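Local coordinates for protein tyrosine--tRNA ligase (Archaeoglobus fulgidus, PDB 2CYB) that attaches tyrosine to its cognate tRNA, first activating the amino acid with ATP to form Tyr-AMP and then transferring it to the acceptor end, at residues L126-I131 against M161-I166. Numbering follows the deposited sequence.
Sequences LKMARI and MQALDI. With TYR (tyrosine), chain C.
The phenol ring of the bound tyrosine has the carboxamide of Gln162 laid over one face, the two planes almost parallel, with Gln162 CD 3.6 Å from ligand CE2. Gln162 CG lies over the same face nearer the hydroxyl end, 3.3 Å from ligand CZ. With CG anti to the backbone N (chi1 -178°) and the chain extended beyond it, Gln162 runs lengthwise over the ring until OE1 accepts a hydrogen bond from the ligand amino group, ligand N to OE1 2.8 Å. NE2 is turned to Gln180 OE1, which fixes the flip of the amide. Cut back to an alanine, this side chain would probably leave the ligand amino group without this acceptor and that ring face without its amide cover. One turn further on, Asp165 takes the phenol end: ligand OH donates to OD1 over 2.6 Å, while Gln116 NE2 bonds the other oxygen, OD2, and so helps hold the carboxylate in place.

This is the tyrosine pocket of a class I synthetase, in its Rossmann-fold catalytic domain, and helix 154-168, which leads into the parallel strand 173-177, supplies both residues. The helix turns its other side to helix 119-131, and there the contact is wholly apolar. Met128 reaches across beside Leu164, the two side chains sliding past each other in opposite directions, with Met128 CG 3.9 Å from Leu164 CG. Bends at chi2 (-70°) and chi3 (-74°) then swing the methionine methyl round, bringing Met128 CE to 4.0 Å from Ala163 CB. Ala163 also rests on Ala187 of helix 181-190, and Met128 on Asn190 of that helix. Other residues of helix 119-131 meet the second subunit, where Arg130 NH2 forms a salt bridge with Glu79 OE1 of that subunit.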
# COMPACT_ATOMS: atom_id res chain seq x y z
N LEU A 126 1.10 -2.00 -7.84
CA LEU A 126 2.03 -0.88 -7.79
C LEU A 126 1.67 0.21 -8.81
O LEU A 126 1.78 1.40 -8.51
CB LEU A 126 3.47 -1.37 -8.01
CG LEU A 126 4.03 -2.31 -6.94
CD1 LEU A 126 5.52 -2.46 -7.16
CD2 LEU A 126 3.75 -1.76 -5.54
N LYS A 127 1.24 -0.21 -9.99
CA LYS A 127 0.85 0.74 -11.04
C LYS A 127 -0.42 1.48 -10.60
O LYS A 127 -0.52 2.70 -10.76
CB LYS A 127 0.59 0.00 -12.35
CG LYS A 127 1.85 -0.59 -12.97
CD LYS A 127 1.53 -1.38 -14.24
CE LYS A 127 2.80 -1.89 -14.90
NZ LYS A 127 2.50 -2.65 -16.15
N MET A 128 -1.38 0.73 -10.06
CA MET A 128 -2.61 1.35 -9.57
C MET A 128 -2.28 2.35 -8.46
O MET A 128 -2.82 3.46 -8.43
CB MET A 128 -3.55 0.28 -9.00
CG MET A 128 -4.38 -0.46 -10.03
SD MET A 128 -5.64 0.63 -10.76
CE MET A 128 -6.79 0.74 -9.42
N ALA A 129 -1.38 1.97 -7.56
CA ALA A 129 -1.00 2.86 -6.46
C ALA A 129 -0.33 4.13 -6.96
O ALA A 129 -0.50 5.20 -6.37
CB ALA A 129 -0.07 2.14 -5.47
N ARG A 130 0.45 4.01 -8.03
CA ARG A 130 1.16 5.15 -8.60
C ARG A 130 0.21 6.18 -9.24
O ARG A 130 0.52 7.37 -9.27
CB ARG A 130 2.17 4.66 -9.64
CG ARG A 130 2.72 5.73 -10.58
CD ARG A 130 3.62 6.71 -9.87
NE ARG A 130 4.19 7.69 -10.79
CZ ARG A 130 3.62 8.85 -11.11
NH1 ARG A 130 4.23 9.67 -11.95
NH2 ARG A 130 2.46 9.19 -10.58
N ILE A 131 -0.93 5.72 -9.74
CA ILE A 131 -1.88 6.63 -10.39
C ILE A 131 -3.11 6.99 -9.56
O ILE A 131 -3.97 7.73 -10.02
CB ILE A 131 -2.34 6.08 -11.77
CG1 ILE A 131 -3.20 4.83 -11.59
CG2 ILE A 131 -1.11 5.71 -12.60
CD1 ILE A 131 -3.84 4.33 -12.89
N MET A 161 -6.62 -3.27 -4.79
CA MET A 161 -6.67 -4.70 -5.02
C MET A 161 -8.06 -5.16 -5.40
O MET A 161 -8.20 -6.07 -6.21
CB MET A 161 -6.17 -5.45 -3.79
CG MET A 161 -4.66 -5.41 -3.63
SD MET A 161 -4.12 -6.33 -2.18
CE MET A 161 -4.78 -7.97 -2.52
N GLN A 162 -9.08 -4.56 -4.80
CA GLN A 162 -10.45 -4.93 -5.14
C GLN A 162 -10.71 -4.61 -6.61
O GLN A 162 -11.27 -5.41 -7.34
CB GLN A 162 -11.46 -4.18 -4.27
CG GLN A 162 -12.89 -4.58 -4.56
CD GLN A 162 -13.85 -4.13 -3.48
OE1 GLN A 162 -13.46 -4.01 -2.31
NE2 GLN A 162 -15.10 -3.90 -3.84
N ALA A 163 -10.28 -3.42 -7.03
CA ALA A 163 -10.45 -3.00 -8.41
C ALA A 163 -9.71 -3.97 -9.33
O ALA A 163 -10.25 -4.38 -10.36
CB ALA A 163 -9.93 -1.58 -8.61
N LEU A 164 -8.50 -4.35 -8.95
CA LEU A 164 -7.73 -5.29 -9.76
C LEU A 164 -8.32 -6.69 -9.80
O LEU A 164 -8.09 -7.43 -10.75
CB LEU A 164 -6.28 -5.36 -9.28
CG LEU A 164 -5.44 -4.15 -9.70
CD1 LEU A 164 -4.08 -4.20 -8.99
CD2 LEU A 164 -5.28 -4.15 -11.23
N ASP A 165 -9.08 -7.06 -8.76
CA ASP A 165 -9.69 -8.39 -8.75
C ASP A 165 -10.66 -8.51 -9.93
O ASP A 165 -10.78 -9.57 -10.52
CB ASP A 165 -10.47 -8.62 -7.45
CG ASP A 165 -9.56 -8.80 -6.27
OD1 ASP A 165 -10.03 -8.55 -5.14
OD2 ASP A 165 -8.39 -9.20 -6.45
N ILE A 166 -11.33 -7.41 -10.26
CA ILE A 166 -12.29 -7.40 -11.36
C ILE A 166 -11.57 -7.78 -12.66
O ILE A 166 -12.03 -8.66 -13.41
CB ILE A 166 -12.94 -6.01 -11.52
CG1 ILE A 166 -13.81 -5.70 -10.29
CG2 ILE A 166 -13.79 -5.97 -12.79
CD1 ILE A 166 -14.26 -4.26 -10.21
N TYR C . -15.01 -4.81 -0.18
CA TYR C . -15.97 -5.93 -0.05
C TYR C . -16.80 -5.80 1.23
O TYR C . -17.64 -6.68 1.47
CB TYR C . -15.21 -7.26 -0.07
CG TYR C . -14.49 -7.46 -1.38
CD1 TYR C . -13.11 -7.68 -1.43
CD2 TYR C . -15.20 -7.43 -2.59
CE1 TYR C . -12.45 -7.86 -2.66
CE2 TYR C . -14.56 -7.61 -3.81
CZ TYR C . -13.19 -7.83 -3.84
OH TYR C . -12.58 -8.03 -5.05
OXT TYR C . -16.60 -4.82 1.97